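Local coordinates for SusD-like protein BACOVA_02651 (Bacteroides ovatus, PDB 5E75), which binds polysaccharide at the cell surface and probably mediates xyloglucan binding before the glycan is transported into the periplasm for degradation, at residues A109-R114 with N163-N168; R146-E151 with P506-P511; F157-L162 with A188-A193. All coordinates share one frame; numbering follows the deposited sequence.

Interaction 1: A109-R114 with N163-N168; sequences AIAEAR and NYAVDN
The ring of Tyr164 meets Ala111 edge-on, with Ala111 CA lying in the ring plane beside Tyr164 CD1, 3.8 Å away. One face of the same ring carries the amide of Asn168, whose ND2 sits 3.2 Å above the ring plane near its centre. The Arg114 guanidinium is laid over the root of the tyrosine: Tyr164 CB approaches one guanidinium face toward its rim, and the two planes differ by only 24°. Arg114 NH1 reaches to 3.6 Å from Tyr164 CD2, obliquely to the ring. At the far end Ile110 CG2 comes obliquely against Tyr164 CE1, at 3.5 Å. The ring gets there because CG is anti to the backbone N (chi1 -174°), which sends it across to helix 103-125.

Beside the ring the backbones come close. The short axes approach to 8.3 Å at 143°, antiparallel in sense but clearly inclined, and Ala111 CA is 4.4 Å from Ala165 CA; two methyl side chains permit this. Within helix 151-168, Asn168 ND2 donates to Tyr164 O (3.0 Å), which fixes the amide over the ring. An alanine in place of Tyr164 would probably open a gap between Ile110 and Arg114 and leave the Asn168 amide without the ring beneath it.

The contact joins two helices of a family assigned to the TPR clan. Its chemistry is van der Waals packing between the helices: the guanidinium packs over Tyr164 CB, while Asp161 and Glu519, which salt-bridge it, probably balance its charge.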
ATOM      1  N   ALA A 109       3.489 -15.051  19.094  1.00  9.20           N
ATOM      2  CA  ALA A 109       4.545 -14.064  18.909  1.00  8.98           C
ATOM      3  C   ALA A 109       5.425 -14.395  17.704  1.00  9.90           C
ATOM      4  O   ALA A 109       5.762 -13.513  16.901  1.00  9.49           O
ATOM      5  CB  ALA A 109       5.407 -13.960  20.177  1.00  9.54           C
ATOM      6  N   ILE A 110       5.803 -15.664  17.571  1.00 10.01           N
ATOM      7  CA  ILE A 110       6.562 -16.095  16.404  1.00 10.05           C
ATOM      8  C   ILE A 110       5.742 -15.861  15.144  1.00 10.49           C
ATOM      9  O   ILE A 110       6.275 -15.405  14.127  1.00 10.22           O
ATOM     10  CB  ILE A 110       6.989 -17.574  16.511  1.00  9.46           C
ATOM     11  CG1 ILE A 110       7.982 -17.732  17.671  1.00 12.26           C
ATOM     12  CG2 ILE A 110       7.634 -18.052  15.213  1.00 11.90           C
ATOM     13  CD1 ILE A 110       8.184 -19.195  18.113  1.00 13.31           C
ATOM     14  N   ALA A 111       4.450 -16.158  15.205  1.00  9.53           N
ATOM     15  CA  ALA A 111       3.584 -15.977  14.039  1.00  8.80           C
ATOM     16  C   ALA A 111       3.462 -14.509  13.629  1.00  9.72           C
ATOM     17  O   ALA A 111       3.474 -14.201  12.439  1.00  9.58           O
ATOM     18  CB  ALA A 111       2.200 -16.573  14.299  1.00  9.77           C
ATOM     19  N   GLU A 112       3.342 -13.601  14.601  1.00  9.59           N
ATOM     20  CA  GLU A 112       3.271 -12.185  14.263  1.00  8.80           C
ATOM     21  C   GLU A 112       4.585 -11.725  13.648  1.00 10.05           C
ATOM     22  O   GLU A 112       4.580 -10.972  12.666  1.00  9.37           O
ATOM     23  CB  GLU A 112       2.949 -11.366  15.504  1.00 10.93           C
ATOM     24  CG  GLU A 112       1.545 -11.580  16.027  1.00 13.48           C
ATOM     25  CD  GLU A 112       1.316 -10.817  17.313  1.00 17.89           C
ATOM     26  OE1 GLU A 112       1.930 -11.168  18.344  1.00 24.90           O
ATOM     27  OE2 GLU A 112       0.575  -9.824  17.295  1.00 14.16           O
ATOM     28  N   ALA A 113       5.708 -12.167  14.210  1.00  8.87           N
ATOM     29  CA  ALA A 113       7.023 -11.834  13.676  1.00  8.48           C
ATOM     30  C   ALA A 113       7.139 -12.343  12.238  1.00  9.51           C
ATOM     31  O   ALA A 113       7.545 -11.597  11.349  1.00  9.49           O
ATOM     32  CB  ALA A 113       8.109 -12.429  14.544  1.00  9.76           C
ATOM     33  N   ARG A 114       6.776 -13.601  11.998  1.00  9.44           N
ATOM     34  CA  ARG A 114       6.928 -14.167  10.666  1.00  8.88           C
ATOM     35  C   ARG A 114       5.949 -13.529   9.667  1.00  9.62           C
ATOM     36  O   ARG A 114       6.288 -13.345   8.496  1.00  9.29           O
ATOM     37  CB  ARG A 114       6.786 -15.688  10.702  1.00  9.91           C
ATOM     38  CG  ARG A 114       7.906 -16.334  11.501  1.00 11.56           C
ATOM     39  CD  ARG A 114       7.934 -17.854  11.387  1.00 10.94           C
ATOM     40  NE  ARG A 114       8.348 -18.292  10.060  1.00 11.48           N
ATOM     41  CZ  ARG A 114       8.585 -19.556   9.730  1.00 11.11           C
ATOM     42  NH1 ARG A 114       8.459 -20.520  10.633  1.00 14.84           N
ATOM     43  NH2 ARG A 114       8.957 -19.852   8.493  1.00 12.19           N
ATOM     44  N   ASN A 163       2.723 -19.499   5.959  1.00  9.33           N
ATOM     45  CA  ASN A 163       2.172 -20.799   6.375  1.00 11.56           C
ATOM     46  C   ASN A 163       2.200 -20.915   7.892  1.00 11.53           C
ATOM     47  O   ASN A 163       1.223 -21.327   8.493  1.00 11.88           O
ATOM     48  CB  ASN A 163       2.942 -21.979   5.760  1.00 11.07           C
ATOM     49  CG  ASN A 163       2.631 -22.202   4.291  1.00 14.98           C
ATOM     50  OD1 ASN A 163       1.596 -21.777   3.784  1.00 13.92           O
ATOM     51  ND2 ASN A 163       3.518 -22.916   3.610  1.00 16.15           N
ATOM     52  N   TYR A 164       3.316 -20.532   8.502  1.00 10.07           N
ATOM     53  CA  TYR A 164       3.415 -20.609   9.950  1.00  9.89           C
ATOM     54  C   TYR A 164       2.376 -19.696  10.583  1.00 11.37           C
ATOM     55  O   TYR A 164       1.711 -20.069  11.548  1.00 11.00           O
ATOM     56  CB  TYR A 164       4.818 -20.251  10.436  1.00 10.13           C
ATOM     57  CG  TYR A 164       4.983 -20.456  11.931  1.00 10.04           C
ATOM     58  CD1 TYR A 164       4.589 -19.473  12.845  1.00 10.91           C
ATOM     59  CD2 TYR A 164       5.509 -21.642  12.442  1.00 12.79           C
ATOM     60  CE1 TYR A 164       4.714 -19.671  14.215  1.00 12.49           C
ATOM     61  CE2 TYR A 164       5.646 -21.832  13.821  1.00 13.28           C
ATOM     62  CZ  TYR A 164       5.245 -20.838  14.685  1.00 11.97           C
ATOM     63  OH  TYR A 164       5.349 -20.989  16.040  1.00 13.04           O
ATOM     64  N   ALA A 165       2.214 -18.490  10.047  1.00 10.25           N
ATOM     65  CA  ALA A 165       1.266 -17.552  10.621  1.00  9.98           C
ATOM     66  C   ALA A 165      -0.179 -18.025  10.458  1.00 11.45           C
ATOM     67  O   ALA A 165      -0.994 -17.847  11.360  1.00 11.25           O
ATOM     68  CB  ALA A 165       1.445 -16.162  10.013  1.00 10.46           C
ATOM     69  N   VAL A 166      -0.510 -18.615   9.308  1.00 10.84           N
ATOM     70  CA  VAL A 166      -1.845 -19.167   9.121  1.00 10.60           C
ATOM     71  C   VAL A 166      -2.124 -20.223  10.201  1.00 13.27           C
ATOM     72  O   VAL A 166      -3.218 -20.274  10.762  1.00 15.06           O
ATOM     73  CB  VAL A 166      -2.013 -19.799   7.719  1.00 11.39           C
ATOM     74  CG1 VAL A 166      -3.312 -20.658   7.623  1.00 13.41           C
ATOM     75  CG2 VAL A 166      -2.012 -18.705   6.645  1.00 12.26           C
ATOM     76  N   ASP A 167      -1.139 -21.071  10.470  1.00 12.19           N
ATOM     77  CA  ASP A 167      -1.325 -22.168  11.419  1.00 15.00           C
ATOM     78  C   ASP A 167      -1.284 -21.756  12.884  1.00 15.36           C
ATOM     79  O   ASP A 167      -1.799 -22.487  13.738  1.00 18.20           O
ATOM     80  CB  ASP A 167      -0.279 -23.251  11.173  1.00 15.24           C
ATOM     81  CG  ASP A 167      -0.483 -23.969   9.856  1.00 24.38           C
ATOM     82  OD1 ASP A 167      -1.622 -23.972   9.334  1.00 28.34           O
ATOM     83  OD2 ASP A 167       0.507 -24.534   9.349  1.00 30.75           O
ATOM     84  N   ASN A 168      -0.686 -20.613  13.198  1.00 12.43           N
ATOM     85  CA  ASN A 168      -0.448 -20.266  14.599  1.00 12.66           C
ATOM     86  C   ASN A 168      -1.039 -18.948  15.100  1.00 14.41           C
ATOM     87  O   ASN A 168      -0.880 -18.597  16.270  1.00 17.30           O
ATOM     88  CB  ASN A 168       1.051 -20.290  14.878  1.00 11.35           C
ATOM     89  CG  ASN A 168       1.617 -21.687  14.831  1.00 14.29           C
ATOM     90  OD1 ASN A 168       1.527 -22.434  15.810  1.00 17.70           O
ATOM     91  ND2 ASN A 168       2.195 -22.058  13.711  1.00 13.47           N
TER

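Interaction 2: R146-E151 with P506-P511; sequences RPLNRE and PLLNEP
A water bridges Leu148 and Leu507 and has three partners in the two segments: it accepts a bond from Leu148 N at 2.9 Å, and it can donate to Leu507 O at 2.8 Å and to Pro511 O at 2.9 Å, although its two protons are shared among more acceptors than they can serve. One amide of the extended chain is thereby linked to carbonyls of the turn that faces it, without the backbones having to meet directly.

The remaining contacts are van der Waals, methyls on carbonyls, on a peptide and on other methyls. Leu148 is buried and gives more surface to the contact than any other residue here: its CD1 is placed among carbonyls, 3.6 Å from Leu508 O and 3.7 Å from Glu510 O, while its CD2 meets Leu508 CD2 at 3.6 Å, the two side chains crossing at about a right angle. Leu508 starts out away from 146-151; with CD1 anti to CA (chi2 178°), the other branch, CD2, is the one that returns to Leu148. Leu507 covers the start of the segment instead. Its CD1 touches the Arg146-Pro147 peptide, 3.6 Å from Pro147 N, and its side chain runs alongside the proline ring, pointing the same way. Residues 506-509 form a short 3-10 segment, with Asn509 N bonded to Pro506 O at 3.0 Å, which turns Leu507 toward 146-151.

Asn505 joins both partners, taking Leu507 N on OD1 and donating through ND2 to Arg146 O. The contact thus packs the loop between helices 137-142 and 151-168 against the turn after helix 499-504. Leu508 also rests on Asp501 and Val502 of that helix, Leu148 is backbone hydrogen-bonded to Val513, and Arg150 stands at the N-cap position of helix 151-168.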
ATOM      1  N   ARG A 146      27.047 -10.188   2.014  1.00 15.81           N
ATOM      2  CA  ARG A 146      26.263 -11.389   1.753  1.00 16.82           C
ATOM      3  C   ARG A 146      25.543 -11.257   0.415  1.00 13.24           C
ATOM      4  O   ARG A 146      25.134 -10.158   0.051  1.00 14.04           O
ATOM      5  CB  ARG A 146      25.211 -11.564   2.852  1.00 16.81           C
ATOM      6  CG  ARG A 146      25.778 -11.673   4.261  1.00 25.58           C
ATOM      7  CD  ARG A 146      26.443 -13.011   4.482  1.00 24.88           C
ATOM      8  NE  ARG A 146      26.971 -13.137   5.843  1.00 28.70           N
ATOM      9  CZ  ARG A 146      27.200 -14.294   6.457  1.00 39.32           C
ATOM     10  NH1 ARG A 146      26.936 -15.442   5.844  1.00 39.64           N
ATOM     11  NH2 ARG A 146      27.687 -14.305   7.692  1.00 36.52           N
ATOM     12  N   PRO A 147      25.355 -12.380  -0.298  1.00 12.81           N
ATOM     13  CA  PRO A 147      24.744 -12.284  -1.620  1.00 12.04           C
ATOM     14  C   PRO A 147      23.231 -12.134  -1.592  1.00 11.29           C
ATOM     15  O   PRO A 147      22.562 -12.499  -0.617  1.00 13.50           O
ATOM     16  CB  PRO A 147      25.106 -13.625  -2.259  1.00 12.46           C
ATOM     17  CG  PRO A 147      25.262 -14.563  -1.120  1.00 16.30           C
ATOM     18  CD  PRO A 147      25.827 -13.750  -0.009  1.00 16.18           C
ATOM     19  N   LEU A 148      22.715 -11.578  -2.677  1.00 10.46           N
ATOM     20  CA  LEU A 148      21.296 -11.582  -2.956  1.00 11.65           C
ATOM     21  C   LEU A 148      20.804 -13.004  -3.171  1.00 10.64           C
ATOM     22  O   LEU A 148      21.554 -13.869  -3.622  1.00 10.78           O
ATOM     23  CB  LEU A 148      21.043 -10.790  -4.229  1.00 11.92           C
ATOM     24  CG  LEU A 148      21.347  -9.292  -4.183  1.00 11.12           C
ATOM     25  CD1 LEU A 148      21.510  -8.748  -5.600  1.00 11.51           C
ATOM     26  CD2 LEU A 148      20.223  -8.593  -3.468  1.00 12.05           C
ATOM     27  N   ASN A 149      19.529 -13.228  -2.872  1.00 10.29           N
ATOM     28  CA  ASN A 149      18.863 -14.474  -3.229  1.00 10.56           C
ATOM     29  C   ASN A 149      17.859 -14.263  -4.353  1.00 11.29           C
ATOM     30  O   ASN A 149      17.392 -13.145  -4.577  1.00 11.89           O
ATOM     31  CB  ASN A 149      18.191 -15.057  -1.988  1.00 10.73           C
ATOM     32  CG  ASN A 149      19.192 -15.383  -0.902  1.00 12.34           C
ATOM     33  OD1 ASN A 149      19.174 -14.802   0.191  1.00 11.00           O
ATOM     34  ND2 ASN A 149      20.095 -16.309  -1.200  1.00 11.67           N
ATOM     35  N   ARG A 150      17.528 -15.335  -5.069  1.00 11.25           N
ATOM     36  CA  ARG A 150      16.717 -15.215  -6.282  1.00 11.27           C
ATOM     37  C   ARG A 150      15.267 -14.888  -5.967  1.00 10.30           C
ATOM     38  O   ARG A 150      14.782 -15.182  -4.887  1.00 11.08           O
ATOM     39  CB  ARG A 150      16.761 -16.517  -7.081  1.00 12.82           C
ATOM     40  CG  ARG A 150      18.171 -16.980  -7.446  1.00 13.71           C
ATOM     41  CD  ARG A 150      18.143 -18.410  -7.974  1.00 20.25           C
ATOM     42  NE  ARG A 150      17.646 -19.305  -6.937  1.00 19.80           N
ATOM     43  CZ  ARG A 150      17.611 -20.630  -7.016  1.00 24.41           C
ATOM     44  NH1 ARG A 150      18.066 -21.251  -8.099  1.00 24.92           N
ATOM     45  NH2 ARG A 150      17.139 -21.330  -5.993  1.00 24.53           N
ATOM     46  N   GLU A 151      14.583 -14.259  -6.913  1.00 10.48           N
ATOM     47  CA  GLU A 151      13.169 -13.974  -6.765  1.00 11.31           C
ATOM     48  C   GLU A 151      12.373 -15.220  -6.335  1.00  9.18           C
ATOM     49  O   GLU A 151      11.507 -15.119  -5.464  1.00 10.68           O
ATOM     50  CB  GLU A 151      12.624 -13.356  -8.063  1.00 11.11           C
ATOM     51  CG  GLU A 151      13.190 -11.953  -8.326  1.00 11.94           C
ATOM     52  CD  GLU A 151      12.764 -11.325  -9.647  1.00 13.32           C
ATOM     53  OE1 GLU A 151      11.909 -11.888 -10.358  1.00 14.91           O
ATOM     54  OE2 GLU A 151      13.301 -10.251  -9.986  1.00 16.16           O
ATOM     55  N   PRO A 506      29.261  -5.005  -1.809  1.00 13.98           N
ATOM     56  CA  PRO A 506      29.355  -5.068  -3.274  1.00 15.78           C
ATOM     57  C   PRO A 506      28.643  -6.260  -3.916  1.00 15.62           C
ATOM     58  O   PRO A 506      28.488  -6.272  -5.144  1.00 16.21           O
ATOM     59  CB  PRO A 506      30.866  -5.139  -3.544  1.00 18.42           C
ATOM     60  CG  PRO A 506      31.517  -5.346  -2.221  1.00 28.82           C
ATOM     61  CD  PRO A 506      30.581  -4.890  -1.166  1.00 17.87           C
ATOM     62  N   LEU A 507      28.205  -7.237  -3.129  1.00 15.02           N
ATOM     63  CA  LEU A 507      27.491  -8.362  -3.718  1.00 14.43           C
ATOM     64  C   LEU A 507      26.096  -7.954  -4.166  1.00 12.56           C
ATOM     65  O   LEU A 507      25.444  -8.701  -4.889  1.00 13.16           O
ATOM     66  CB  LEU A 507      27.431  -9.557  -2.765  1.00 14.08           C
ATOM     67  CG  LEU A 507      28.785 -10.201  -2.438  1.00 14.80           C
ATOM     68  CD1 LEU A 507      28.623 -11.363  -1.479  1.00 16.17           C
ATOM     69  CD2 LEU A 507      29.496 -10.671  -3.687  1.00 18.41           C
ATOM     70  N   LEU A 508      25.640  -6.770  -3.763  1.00 13.09           N
ATOM     71  CA  LEU A 508      24.385  -6.243  -4.285  1.00 12.38           C
ATOM     72  C   LEU A 508      24.488  -5.979  -5.795  1.00 13.07           C
ATOM     73  O   LEU A 508      23.469  -5.892  -6.475  1.00 15.02           O
ATOM     74  CB  LEU A 508      23.940  -4.989  -3.530  1.00 12.99           C
ATOM     75  CG  LEU A 508      23.548  -5.205  -2.064  1.00 12.47           C
ATOM     76  CD1 LEU A 508      23.183  -3.869  -1.437  1.00 15.29           C
ATOM     77  CD2 LEU A 508      22.405  -6.212  -1.878  1.00 15.65           C
ATOM     78  N   ASN A 509      25.710  -5.899  -6.317  1.00 13.27           N
ATOM     79  CA  ASN A 509      25.939  -5.759  -7.761  1.00 15.83           C
ATOM     80  C   ASN A 509      26.248  -7.079  -8.467  1.00 16.72           C
ATOM     81  O   ASN A 509      26.560  -7.087  -9.661  1.00 20.52           O
ATOM     82  CB  ASN A 509      27.100  -4.793  -8.022  1.00 19.82           C
ATOM     83  CG  ASN A 509      26.665  -3.341  -8.085  1.00 23.94           C
ATOM     84  OD1 ASN A 509      25.518  -3.028  -8.391  1.00 27.65           O
ATOM     85  ND2 ASN A 509      27.602  -2.442  -7.806  1.00 30.31           N
ATOM     86  N   GLU A 510      26.136  -8.192  -7.750  1.00 14.46           N
ATOM     87  CA  GLU A 510      26.464  -9.504  -8.294  1.00 16.22           C
ATOM     88  C   GLU A 510      25.209 -10.350  -8.396  1.00 14.68           C
ATOM     89  O   GLU A 510      24.185 -10.028  -7.797  1.00 14.33           O
ATOM     90  CB  GLU A 510      27.493 -10.201  -7.405  1.00 16.05           C
ATOM     91  CG  GLU A 510      28.819  -9.438  -7.294  1.00 15.31           C
ATOM     92  CD  GLU A 510      29.514  -9.297  -8.634  1.00 25.82           C
ATOM     93  OE1 GLU A 510      29.409 -10.231  -9.455  1.00 28.13           O
ATOM     94  OE2 GLU A 510      30.147  -8.247  -8.873  1.00 30.52           O
ATOM     95  N   PRO A 511      25.275 -11.441  -9.169  1.00 13.82           N
ATOM     96  CA  PRO A 511      24.079 -12.257  -9.384  1.00 14.66           C
ATOM     97  C   PRO A 511      23.528 -12.851  -8.088  1.00 11.40           C
ATOM     98  O   PRO A 511      24.316 -13.168  -7.191  1.00 12.96           O
ATOM     99  CB  PRO A 511      24.588 -13.380 -10.298  1.00 17.55           C
ATOM    100  CG  PRO A 511      25.769 -12.818 -10.977  1.00 16.30           C
ATOM    101  CD  PRO A 511      26.406 -11.883 -10.010  1.00 16.21           C
TER
HETATM  102  O   HOH W   1      24.620 -11.375  -4.918  1.00 12.21           O

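Interaction 3: F157-L162 with A188-A193; sequences FIINDL and AKVYLA. With EDO (1,2-ethanediol), chain C.
Apolar packing carries this contact, and Val190 is at its middle. Val190 CG2 meets Ile158 CG2 and Leu162 CD1, each at 3.8 Å, while Val190 CG1 lies 4.0 Å from Ile159 CG1. With CG1 anti to the backbone N (chi1 173°) and CG2 beside it, Ile158 CG2 sits against both methyls, Leu162 CD1 against CG2 alone and Ile159 CG1 against CG1 alone. All three partners cross the valine obliquely, and the short axes stay 10.5 Å apart at 156°, so branched side chains fill the interval between nearly antiparallel helices.

The aromatic contact is made by Tyr191, whose side chain meets Ile159 at about a right angle. Ile159 CD1 comes obliquely to the ring, 3.9 Å from Tyr191 CE1, and Ile159 CG2 reaches the phenol oxygen, 3.6 Å from Tyr191 OH. The isoleucine thus touches both the ring and its tip.

The charged groups find their partners beyond the two segments. Lys189 NZ makes a weak bond to O1 of a 1,2-ethanediol at 3.3 Å, probably from the crystallisation liquor, and a salt bridge to Asp362. The carboxylate of Asp161 pairs with Arg114 and Arg117.

Leu162 also packs on Leu115 and Ala118, and Tyr191 on Leu210, so the contact extends to helices 103-125 and 205-221. That every touching residue is buried is consistent with a pairing held by shape and exclusion of water, with charges kept to the flanks.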
ATOM      1  N   PHE A 157      10.326 -18.133   0.698  1.00  8.81           N
ATOM      2  CA  PHE A 157      10.579 -17.688   2.067  1.00  7.97           C
ATOM      3  C   PHE A 157       9.322 -17.011   2.623  1.00  9.22           C
ATOM      4  O   PHE A 157       8.904 -17.256   3.756  1.00 10.37           O
ATOM      5  CB  PHE A 157      11.791 -16.745   2.033  1.00 10.46           C
ATOM      6  CG  PHE A 157      12.313 -16.347   3.378  1.00  9.43           C
ATOM      7  CD1 PHE A 157      11.746 -15.298   4.082  1.00 12.63           C
ATOM      8  CD2 PHE A 157      13.402 -17.000   3.924  1.00 11.63           C
ATOM      9  CE1 PHE A 157      12.237 -14.922   5.320  1.00 11.57           C
ATOM     10  CE2 PHE A 157      13.903 -16.635   5.153  1.00 13.96           C
ATOM     11  CZ  PHE A 157      13.323 -15.590   5.860  1.00 12.80           C
ATOM     12  N   ILE A 158       8.721 -16.145   1.814  1.00  7.98           N
ATOM     13  CA  ILE A 158       7.476 -15.478   2.174  1.00  9.05           C
ATOM     14  C   ILE A 158       6.356 -16.492   2.440  1.00  9.37           C
ATOM     15  O   ILE A 158       5.662 -16.426   3.451  1.00  8.92           O
ATOM     16  CB  ILE A 158       7.051 -14.518   1.043  1.00  8.45           C
ATOM     17  CG1 ILE A 158       7.987 -13.308   0.948  1.00  8.34           C
ATOM     18  CG2 ILE A 158       5.628 -14.027   1.223  1.00  9.72           C
ATOM     19  CD1 ILE A 158       7.926 -12.587  -0.392  1.00  9.14           C
ATOM     20  N   ILE A 159       6.209 -17.457   1.537  1.00  9.23           N
ATOM     21  CA  ILE A 159       5.197 -18.500   1.694  1.00  9.40           C
ATOM     22  C   ILE A 159       5.398 -19.304   2.992  1.00 10.92           C
ATOM     23  O   ILE A 159       4.441 -19.576   3.738  1.00  9.83           O
ATOM     24  CB  ILE A 159       5.155 -19.426   0.447  1.00 10.58           C
ATOM     25  CG1 ILE A 159       4.560 -18.680  -0.752  1.00 10.46           C
ATOM     26  CG2 ILE A 159       4.346 -20.701   0.727  1.00 11.85           C
ATOM     27  CD1 ILE A 159       4.852 -19.347  -2.091  1.00 11.27           C
ATOM     28  N   ASN A 160       6.640 -19.658   3.285  1.00  9.77           N
ATOM     29  CA  ASN A 160       6.909 -20.428   4.493  1.00 10.39           C
ATOM     30  C   ASN A 160       6.520 -19.644   5.746  1.00  9.59           C
ATOM     31  O   ASN A 160       5.921 -20.189   6.682  1.00  9.39           O
ATOM     32  CB  ASN A 160       8.391 -20.812   4.580  1.00  9.71           C
ATOM     33  CG  ASN A 160       8.800 -21.861   3.561  1.00 11.19           C
ATOM     34  OD1 ASN A 160       7.963 -22.446   2.859  1.00 13.38           O
ATOM     35  ND2 ASN A 160      10.109 -22.081   3.456  1.00 12.63           N
ATOM     36  N   ASP A 161       6.853 -18.361   5.765  1.00  9.22           N
ATOM     37  CA  ASP A 161       6.511 -17.501   6.890  1.00  9.52           C
ATOM     38  C   ASP A 161       4.989 -17.379   7.030  1.00 10.43           C
ATOM     39  O   ASP A 161       4.441 -17.486   8.139  1.00  9.01           O
ATOM     40  CB  ASP A 161       7.093 -16.094   6.720  1.00  9.19           C
ATOM     41  CG  ASP A 161       8.526 -15.961   7.196  1.00 10.88           C
ATOM     42  OD1 ASP A 161       9.064 -16.908   7.826  1.00 12.77           O
ATOM     43  OD2 ASP A 161       9.120 -14.898   6.961  1.00 11.98           O
ATOM     44  N   LEU A 162       4.301 -17.158   5.917  1.00  9.19           N
ATOM     45  CA  LEU A 162       2.857 -17.056   5.966  1.00  9.45           C
ATOM     46  C   LEU A 162       2.182 -18.362   6.387  1.00  9.67           C
ATOM     47  O   LEU A 162       1.165 -18.334   7.092  1.00 10.24           O
ATOM     48  CB  LEU A 162       2.319 -16.565   4.620  1.00  9.51           C
ATOM     49  CG  LEU A 162       2.684 -15.112   4.322  1.00  9.80           C
ATOM     50  CD1 LEU A 162       2.376 -14.767   2.880  1.00 10.63           C
ATOM     51  CD2 LEU A 162       1.969 -14.163   5.255  1.00 10.00           C
ATOM     52  N   ALA A 188      -2.956 -15.428  -0.142  1.00  9.14           N
ATOM     53  CA  ALA A 188      -3.692 -15.445  -1.399  1.00  7.73           C
ATOM     54  C   ALA A 188      -3.063 -14.470  -2.398  1.00  9.34           C
ATOM     55  O   ALA A 188      -2.899 -14.801  -3.589  1.00 10.10           O
ATOM     56  CB  ALA A 188      -5.144 -15.111  -1.167  1.00  9.76           C
ATOM     57  N   LYS A 189      -2.715 -13.274  -1.920  1.00  8.82           N
ATOM     58  CA  LYS A 189      -2.088 -12.261  -2.769  1.00  8.64           C
ATOM     59  C   LYS A 189      -0.735 -12.733  -3.292  1.00  7.92           C
ATOM     60  O   LYS A 189      -0.375 -12.478  -4.437  1.00  9.35           O
ATOM     61  CB  LYS A 189      -1.928 -10.924  -2.031  1.00 10.24           C
ATOM     62  CG  LYS A 189      -3.228 -10.230  -1.702  1.00 13.64           C
ATOM     63  CD  LYS A 189      -2.985  -8.893  -1.040  1.00 13.54           C
ATOM     64  CE  LYS A 189      -2.229  -7.938  -1.929  1.00 13.49           C
ATOM     65  NZ  LYS A 189      -2.232  -6.560  -1.327  1.00 17.59           N
ATOM     66  N   VAL A 190       0.022 -13.414  -2.437  1.00  8.59           N
ATOM     67  CA  VAL A 190       1.342 -13.921  -2.810  1.00  7.61           C
ATOM     68  C   VAL A 190       1.235 -15.015  -3.886  1.00  8.90           C
ATOM     69  O   VAL A 190       1.958 -14.975  -4.881  1.00  8.84           O
ATOM     70  CB  VAL A 190       2.114 -14.403  -1.553  1.00  8.45           C
ATOM     71  CG1 VAL A 190       3.406 -15.088  -1.947  1.00 10.69           C
ATOM     72  CG2 VAL A 190       2.411 -13.229  -0.639  1.00  8.71           C
ATOM     73  N   TYR A 191       0.340 -15.979  -3.689  1.00  9.65           N
ATOM     74  CA  TYR A 191       0.149 -17.012  -4.703  1.00  9.16           C
ATOM     75  C   TYR A 191      -0.330 -16.414  -6.029  1.00  9.37           C
ATOM     76  O   TYR A 191       0.143 -16.807  -7.103  1.00 10.44           O
ATOM     77  CB  TYR A 191      -0.819 -18.086  -4.217  1.00  9.44           C
ATOM     78  CG  TYR A 191      -0.187 -19.148  -3.348  1.00  9.90           C
ATOM     79  CD1 TYR A 191       0.863 -19.932  -3.820  1.00 10.63           C
ATOM     80  CD2 TYR A 191      -0.629 -19.362  -2.066  1.00 10.80           C
ATOM     81  CE1 TYR A 191       1.443 -20.906  -3.041  1.00 12.70           C
ATOM     82  CE2 TYR A 191      -0.060 -20.357  -1.273  1.00 12.07           C
ATOM     83  CZ  TYR A 191       0.985 -21.106  -1.774  1.00 10.71           C
ATOM     84  OH  TYR A 191       1.570 -22.102  -0.999  1.00 13.83           O
ATOM     85  N   LEU A 192      -1.254 -15.458  -5.975  1.00  8.68           N
ATOM     86  CA  LEU A 192      -1.690 -14.810  -7.207  1.00  9.33           C
ATOM     87  C   LEU A 192      -0.524 -14.098  -7.887  1.00  9.89           C
ATOM     88  O   LEU A 192      -0.351 -14.194  -9.120  1.00  9.80           O
ATOM     89  CB  LEU A 192      -2.851 -13.838  -6.964  1.00  8.20           C
ATOM     90  CG  LEU A 192      -3.376 -13.087  -8.196  1.00  9.61           C
ATOM     91  CD1 LEU A 192      -3.916 -14.053  -9.264  1.00 11.89           C
ATOM     92  CD2 LEU A 192      -4.424 -12.084  -7.775  1.00 10.15           C
ATOM     93  N   ALA A 193       0.298 -13.395  -7.098  1.00  8.29           N
ATOM     94  CA  ALA A 193       1.449 -12.699  -7.656  1.00  9.02           C
ATOM     95  C   ALA A 193       2.455 -13.664  -8.264  1.00  9.44           C
ATOM     96  O   ALA A 193       3.047 -13.375  -9.301  1.00  9.62           O
ATOM     97  CB  ALA A 193       2.131 -11.831  -6.575  1.00  9.74           C
TER
HETATM   98  C1  EDO C 602       1.119  -7.311   1.172  1.00 19.77           C
HETATM   99  O1  EDO C 602       0.775  -6.536   0.027  1.00 23.84           O
HETATM  100  C2  EDO C 602       2.200  -6.617   1.990  1.00 21.04           C
HETATM  101  O2  EDO C 602       3.504  -6.932   1.497  1.00 15.39           O

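Interactions 1 and 3 share helix 151-168 and have centres 13 Å apart; they are coupled through a salt bridge in which Arg114 NE of interaction 1 lies 2.7 Å from Asp161 OD1 of interaction 3. Helix 151-168 is packed between helices 103-125 and 180-195 along both of its segments, 157-162 and 163-168. Interaction 2 is more remote: its centre is 27 Å from that of interaction 1 and 22 Å from that of interaction 3, with nearest atoms about 14 Å and 7 Å apart. It ties the chain just before this helix to residues near the C-terminus. A magnesium ion lies about 10 Å from the Ile159 side chain.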